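Local atomic coordinates of ADP-ribosylating toxin CARDS (PDB entry 4TLV), a protein that transfers the ADP-ribosyl group of NAD(+) to multiple target proteins and causes vacuolation of mammalian cells, acting as the main virulence factor of Mycoplasma pneumoniae. Residues Y320-L325 with R435-F440. Residues are numbered along the deposited sequence; the frame is centred on the assembly and turned at random.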
loop_
_atom_site.group_PDB
_atom_site.type_symbol
_atom_site.label_atom_id
_atom_site.label_comp_id
_atom_site.label_asym_id
_atom_site.label_seq_id
_atom_site.Cartn_x
_atom_site.Cartn_y
_atom_site.Cartn_z
ATOM N N TYR A 320 -4.057 0.492 -3.778
ATOM C CA TYR A 320 -3.665 -0.456 -2.724
ATOM C C TYR A 320 -4.516 -1.718 -2.834
ATOM O O TYR A 320 -4.421 -2.612 -2.002
ATOM C CB TYR A 320 -3.844 0.174 -1.333
ATOM C CG TYR A 320 -2.922 1.343 -1.100
ATOM C CD1 TYR A 320 -1.576 1.146 -0.843
ATOM C CD2 TYR A 320 -3.390 2.636 -1.158
ATOM C CE1 TYR A 320 -0.713 2.227 -0.656
ATOM C CE2 TYR A 320 -2.540 3.711 -0.972
ATOM C CZ TYR A 320 -1.202 3.494 -0.724
ATOM O OH TYR A 320 -0.360 4.567 -0.524
ATOM N N GLN A 321 -5.335 -1.773 -3.881
ATOM C CA GLN A 321 -6.256 -2.890 -4.126
ATOM C C GLN A 321 -7.505 -2.911 -3.235
ATOM O O GLN A 321 -8.200 -3.926 -3.181
ATOM C CB GLN A 321 -5.535 -4.253 -4.053
ATOM C CG GLN A 321 -4.449 -4.447 -5.098
ATOM C CD GLN A 321 -3.849 -5.856 -5.077
ATOM O OE1 GLN A 321 -2.601 -5.956 -4.657
ATOM N NE2 GLN A 321 -4.516 -6.844 -5.422
ATOM N N ARG A 322 -7.802 -1.802 -2.557
ATOM C CA ARG A 322 -8.918 -1.777 -1.626
ATOM C C ARG A 322 -10.185 -1.356 -2.336
ATOM O O ARG A 322 -10.156 -0.526 -3.242
ATOM C CB ARG A 322 -8.645 -0.812 -0.475
ATOM C CG ARG A 322 -7.315 -1.077 0.258
ATOM C CD ARG A 322 -7.086 -0.005 1.343
ATOM N NE ARG A 322 -6.878 1.318 0.768
ATOM C CZ ARG A 322 -6.410 2.358 1.458
ATOM N NH1 ARG A 322 -6.105 2.212 2.742
ATOM N NH2 ARG A 322 -6.279 3.558 0.879
ATOM N N ILE A 323 -11.303 -1.933 -1.931
ATOM C CA ILE A 323 -12.591 -1.438 -2.404
ATOM C C ILE A 323 -13.180 -0.585 -1.284
ATOM O O ILE A 323 -13.557 -1.114 -0.234
ATOM C CB ILE A 323 -13.546 -2.615 -2.735
ATOM C CG1 ILE A 323 -12.921 -3.508 -3.806
ATOM C CG2 ILE A 323 -14.910 -2.089 -3.179
ATOM C CD1 ILE A 323 -13.581 -4.898 -3.919
ATOM N N CYS A 324 -13.232 0.730 -1.489
ATOM C CA CYS A 324 -13.601 1.663 -0.428
ATOM C C CYS A 324 -14.954 2.305 -0.687
ATOM O O CYS A 324 -15.304 2.572 -1.842
ATOM C CB CYS A 324 -12.588 2.805 -0.330
ATOM S SG CYS A 324 -10.864 2.340 -0.186
ATOM N N LEU A 325 -15.693 2.581 0.392
ATOM C CA LEU A 325 -16.888 3.420 0.325
ATOM C C LEU A 325 -16.440 4.836 0.017
ATOM O O LEU A 325 -15.418 5.283 0.532
ATOM C CB LEU A 325 -17.615 3.456 1.664
ATOM C CG LEU A 325 -18.828 2.572 1.894
ATOM C CD1 LEU A 325 -19.456 2.892 3.270
ATOM C CD2 LEU A 325 -19.853 2.740 0.768
ATOM N N ARG A 435 -7.845 3.318 -8.990
ATOM C CA ARG A 435 -7.709 4.771 -8.991
ATOM C C ARG A 435 -6.780 5.186 -7.851
ATOM O O ARG A 435 -6.489 4.390 -6.955
ATOM C CB ARG A 435 -9.074 5.443 -8.799
ATOM C CG ARG A 435 -9.671 5.295 -7.388
ATOM C CD ARG A 435 -10.816 6.334 -7.118
ATOM N NE ARG A 435 -11.913 6.176 -8.082
ATOM C CZ ARG A 435 -13.047 6.876 -8.074
ATOM N NH1 ARG A 435 -13.263 7.777 -7.130
ATOM N NH2 ARG A 435 -13.980 6.642 -9.005
ATOM N N ALA A 436 -6.314 6.428 -7.892
ATOM C CA ALA A 436 -5.470 6.948 -6.823
ATOM C C ALA A 436 -6.202 6.872 -5.475
ATOM O O ALA A 436 -7.418 7.017 -5.404
ATOM C CB ALA A 436 -5.022 8.394 -7.138
ATOM N N ALA A 437 -5.446 6.633 -4.413
ATOM C CA ALA A 437 -6.001 6.464 -3.082
ATOM C C ALA A 437 -6.349 7.802 -2.443
ATOM O O ALA A 437 -5.795 8.829 -2.815
ATOM C CB ALA A 437 -5.003 5.709 -2.208
ATOM N N SER A 438 -7.255 7.784 -1.472
ATOM C CA SER A 438 -7.703 9.024 -0.830
ATOM C C SER A 438 -7.320 9.114 0.643
ATOM O O SER A 438 -7.328 10.205 1.216
ATOM C CB SER A 438 -9.211 9.202 -0.981
ATOM O OG SER A 438 -9.899 8.271 -0.171
ATOM N N THR A 439 -7.006 7.973 1.252
ATOM C CA THR A 439 -6.454 7.951 2.609
ATOM C C THR A 439 -5.278 6.998 2.700
ATOM O O THR A 439 -5.164 6.045 1.918
ATOM C CB THR A 439 -7.494 7.575 3.685
ATOM O OG1 THR A 439 -7.910 6.208 3.517
ATOM C CG2 THR A 439 -8.705 8.551 3.640
ATOM N N PHE A 440 -4.401 7.265 3.662
ATOM C CA PHE A 440 -3.126 6.561 3.736
ATOM C C PHE A 440 -2.819 6.123 5.167
ATOM O O PHE A 440 -1.787 6.478 5.736
ATOM C CB PHE A 440 -2.040 7.478 3.191
ATOM C CG PHE A 440 -2.337 7.980 1.806
ATOM C CD1 PHE A 440 -3.079 9.137 1.615
ATOM C CD2 PHE A 440 -1.899 7.284 0.699
ATOM C CE1 PHE A 440 -3.365 9.602 0.345
ATOM C CE2 PHE A 440 -2.189 7.745 -0.585
ATOM C CZ PHE A 440 -2.928 8.892 -0.759
HETATM O O HOH W 1 -8.350 5.206 -0.968
HETATM O O HOH W 2 -6.097 4.367 4.618
#
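The guanidinium of R322 meets T439 with its edge: NH2 donates to T439 O at 2.9 Å, the oxygen lying almost in the guanidinium plane and the N-H pointing nearly straight at it (163°). Seen from the carbonyl, the donor is tilted 28° from the peptide plane. Over one face of the guanidinium lies the base of the Y320 ring, CG 4.2 Å above the plane and offset toward the rim, the ring standing steeply to the group. Y320 in turn receives A437 at its own edge, where CE2 lies 3.4 Å from A437 CB. Farther out, its hydroxyl reaches the edge of the F440 ring, with OH 3.4 Å from CD2, and the two aromatic side chains cross at about a right angle. The arginine chain bends at chi3 (-66°), which turns NE off the line of the extended CG-CD segment. NE forms a salt bridge with D318. Two waters extend the grip: one accepts from NH1 at 2.9 Å and also bonds T439 OG1, while the other accepts from S438 N and, weakly, from R322 NH2. The setting is the boundary between two beta-trefoil domains, where the turn leading into strand 323-325 meets the last residues of D2, running into D3 at F440. A437 O also takes a hydrogen bond from the hydroxyl of Y265. The principle is that of a buried arginine, its charge probably balanced by a carboxylate while other N-H groups bind a main-chain carbonyl and water: R322 ties D2 to its own C-terminal end, and Y320 reaches the first residue of D3.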